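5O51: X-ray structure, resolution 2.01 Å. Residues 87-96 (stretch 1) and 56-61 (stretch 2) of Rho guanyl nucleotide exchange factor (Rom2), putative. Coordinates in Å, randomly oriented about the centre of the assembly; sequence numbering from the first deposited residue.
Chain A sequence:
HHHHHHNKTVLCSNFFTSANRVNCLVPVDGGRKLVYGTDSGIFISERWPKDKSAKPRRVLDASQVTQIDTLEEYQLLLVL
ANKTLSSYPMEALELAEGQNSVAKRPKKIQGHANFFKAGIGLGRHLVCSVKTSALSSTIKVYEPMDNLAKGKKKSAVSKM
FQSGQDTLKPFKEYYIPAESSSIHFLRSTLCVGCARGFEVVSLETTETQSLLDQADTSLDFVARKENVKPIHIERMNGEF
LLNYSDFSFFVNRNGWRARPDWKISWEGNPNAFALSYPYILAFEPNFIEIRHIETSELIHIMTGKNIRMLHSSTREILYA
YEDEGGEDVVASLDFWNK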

# COMPACT_ATOMS: atom_id res chain seq x y z
N SER A 87 9.53 2.90 -14.87
CA SER A 87 9.05 4.24 -14.80
C SER A 87 8.50 4.70 -16.15
O SER A 87 8.89 4.22 -17.21
CB SER A 87 10.18 5.16 -14.36
OG SER A 87 11.05 5.42 -15.46
N TYR A 88 7.56 5.62 -16.11
CA TYR A 88 7.13 6.34 -17.30
C TYR A 88 7.09 7.83 -16.95
O TYR A 88 6.73 8.19 -15.82
CB TYR A 88 5.73 5.95 -17.71
CG TYR A 88 5.51 4.56 -18.15
CD1 TYR A 88 5.40 3.54 -17.23
CD2 TYR A 88 5.31 4.25 -19.52
CE1 TYR A 88 5.12 2.24 -17.63
CE2 TYR A 88 5.10 2.93 -19.94
CZ TYR A 88 5.02 1.95 -18.95
OH TYR A 88 4.78 0.66 -19.27
N PRO A 89 7.35 8.71 -17.91
CA PRO A 89 7.06 10.09 -17.54
C PRO A 89 5.54 10.34 -17.45
O PRO A 89 4.74 9.73 -18.16
CB PRO A 89 7.70 10.91 -18.69
CG PRO A 89 7.76 10.00 -19.85
CD PRO A 89 7.76 8.57 -19.32
N MET A 90 5.17 11.27 -16.59
CA MET A 90 3.75 11.58 -16.37
C MET A 90 3.03 12.10 -17.59
O MET A 90 1.80 11.97 -17.72
CB MET A 90 3.58 12.61 -15.22
CG MET A 90 2.32 12.33 -14.42
SD MET A 90 2.61 11.03 -13.18
CE MET A 90 3.34 12.09 -11.93
N GLU A 91 3.76 12.72 -18.50
CA GLU A 91 3.13 13.08 -19.77
C GLU A 91 2.58 11.86 -20.56
O GLU A 91 1.63 12.04 -21.33
CB GLU A 91 4.06 13.97 -20.62
CG GLU A 91 5.39 13.35 -20.96
CD GLU A 91 6.40 14.31 -21.60
OE1 GLU A 91 6.01 15.43 -22.02
OE2 GLU A 91 7.60 13.92 -21.69
N ALA A 92 3.08 10.63 -20.34
CA ALA A 92 2.40 9.41 -20.86
C ALA A 92 0.87 9.40 -20.67
O ALA A 92 0.13 8.73 -21.41
CB ALA A 92 2.95 8.14 -20.21
N LEU A 93 0.40 10.07 -19.62
CA LEU A 93 -1.01 10.12 -19.32
C LEU A 93 -1.78 11.19 -20.10
O LEU A 93 -2.99 11.14 -20.07
CB LEU A 93 -1.21 10.35 -17.83
CG LEU A 93 -0.56 9.29 -16.92
CD1 LEU A 93 -0.49 9.76 -15.49
CD2 LEU A 93 -1.32 7.99 -16.90
N GLU A 94 -1.11 12.12 -20.80
CA GLU A 94 -1.83 13.23 -21.48
C GLU A 94 -2.78 12.75 -22.59
O GLU A 94 -2.49 11.77 -23.27
CB GLU A 94 -0.88 14.23 -22.19
CG GLU A 94 0.26 14.87 -21.42
CD GLU A 94 -0.13 15.59 -20.15
OE1 GLU A 94 -1.33 15.91 -19.99
OE2 GLU A 94 0.80 15.85 -19.33
N LEU A 95 -3.85 13.50 -22.81
CA LEU A 95 -4.76 13.32 -23.96
C LEU A 95 -4.02 13.51 -25.29
O LEU A 95 -4.07 12.64 -26.16
CB LEU A 95 -5.93 14.30 -23.84
CG LEU A 95 -7.22 14.12 -24.63
CD1 LEU A 95 -7.74 12.69 -24.60
CD2 LEU A 95 -8.23 15.10 -24.04
N ALA A 96 -3.29 14.62 -25.39
CA ALA A 96 -2.41 14.94 -26.54
C ALA A 96 -1.44 13.83 -27.02
O ALA A 96 -1.07 13.84 -28.19
CB ALA A 96 -1.63 16.22 -26.24
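Stretch 2 56-61: PRRVLD

How does stretch 2 lie on stretch 1? From R57 the chain runs as an extended strand, although V59, with phi/psi of -124/-31°, interrupts the regular β conformation. Stretch 1 leaves its own strand at P89 and winds into a 3-10 segment, held by A92 N to P89 O at 2.9 Å and L93 N to M90 O at 3.0 Å. The order of contacts is reversed: L60 meets Y88, V59 meets A92 and L93, and R57 reaches L93 to L95. The nearest CA atoms across the stretches are those of L93 and V59, 6.2 Å apart.

What does Y88 offer to L60? It offers a ring face. With chi1 m and chi2 79°, the ring receives L60 CD1 3.9 Å from the Y88 ring centroid, only 10° off the normal, a CH-pi contact. L60, in the m,t conformation, also brings CD2 to 3.7 Å from Y88 CE2, so both methyls pack on the buried tyrosine.

How does L93 reach V59 when its CA-to-CB bond points away? Its m,t side chain brings the end back, placing L93 CD2 3.9 Å from V59 CG2. V59, pointing toward stretch 1 with chi1 m, also sets CB 4.3 Å from A92 O. This part of the contact is buried and mainly apolar.

Why is R57 so extended? After a p turn at chi1, its t values at chi2 and chi3 carry the guanidinium out to the end of the 3-10 segment. There R57 NH2 donates a weak hydrogen bond to L93 O, 2.7 Å long but bent to 130°. The carbonyl lies near the guanidinium plane, while L95 CA sits over one face. L95, with chi1 t and chi2 p, brings CD1 to 3.9 Å from R57 NE, so that this methyl, like L95 CA, lies over one face of the guanidinium.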

# COMPACT_ATOMS: atom_id res chain seq x y z
N PRO A 56 -13.50 5.58 -18.21
CA PRO A 56 -12.04 5.63 -18.15
C PRO A 56 -11.44 5.38 -19.57
O PRO A 56 -12.02 4.63 -20.33
CB PRO A 56 -11.69 4.47 -17.23
CG PRO A 56 -12.93 4.23 -16.44
CD PRO A 56 -14.07 4.60 -17.30
N ARG A 57 -10.28 5.93 -19.89
CA ARG A 57 -9.62 5.67 -21.21
C ARG A 57 -8.27 4.98 -21.09
O ARG A 57 -7.54 5.21 -20.13
CB ARG A 57 -9.46 6.96 -22.01
CG ARG A 57 -8.87 8.13 -21.29
CD ARG A 57 -8.63 9.34 -22.27
NE ARG A 57 -7.61 10.17 -21.65
CZ ARG A 57 -6.30 10.09 -21.87
NH1 ARG A 57 -5.81 9.34 -22.84
NH2 ARG A 57 -5.47 10.84 -21.16
N ARG A 58 -7.99 4.11 -22.02
CA ARG A 58 -6.81 3.30 -21.99
C ARG A 58 -5.67 4.21 -22.32
O ARG A 58 -5.75 5.00 -23.30
CB ARG A 58 -6.91 2.17 -23.02
CG ARG A 58 -5.61 1.44 -23.31
CD ARG A 58 -5.86 0.31 -24.32
NE ARG A 58 -6.58 -0.82 -23.73
CZ ARG A 58 -6.04 -1.86 -23.11
NH1 ARG A 58 -4.74 -1.95 -22.98
NH2 ARG A 58 -6.83 -2.81 -22.56
N VAL A 59 -4.61 4.12 -21.53
CA VAL A 59 -3.43 4.98 -21.74
C VAL A 59 -2.15 4.22 -21.94
O VAL A 59 -1.24 4.73 -22.58
CB VAL A 59 -3.12 6.01 -20.63
CG1 VAL A 59 -4.15 7.11 -20.68
CG2 VAL A 59 -2.94 5.37 -19.22
N LEU A 60 -2.03 3.07 -21.32
CA LEU A 60 -0.85 2.25 -21.57
C LEU A 60 -1.27 0.81 -21.75
O LEU A 60 -2.19 0.33 -21.03
CB LEU A 60 0.15 2.35 -20.45
CG LEU A 60 0.85 3.70 -20.34
CD1 LEU A 60 1.46 3.90 -18.96
CD2 LEU A 60 1.85 3.86 -21.46
N ASP A 61 -0.65 0.10 -22.73
CA ASP A 61 -0.79 -1.36 -22.78
C ASP A 61 0.27 -1.91 -21.84
O ASP A 61 1.41 -1.44 -21.83
CB ASP A 61 -0.63 -1.93 -24.20
CG ASP A 61 -1.67 -1.37 -25.17
OD1 ASP A 61 -2.73 -0.82 -24.74
OD2 ASP A 61 -1.40 -1.47 -26.38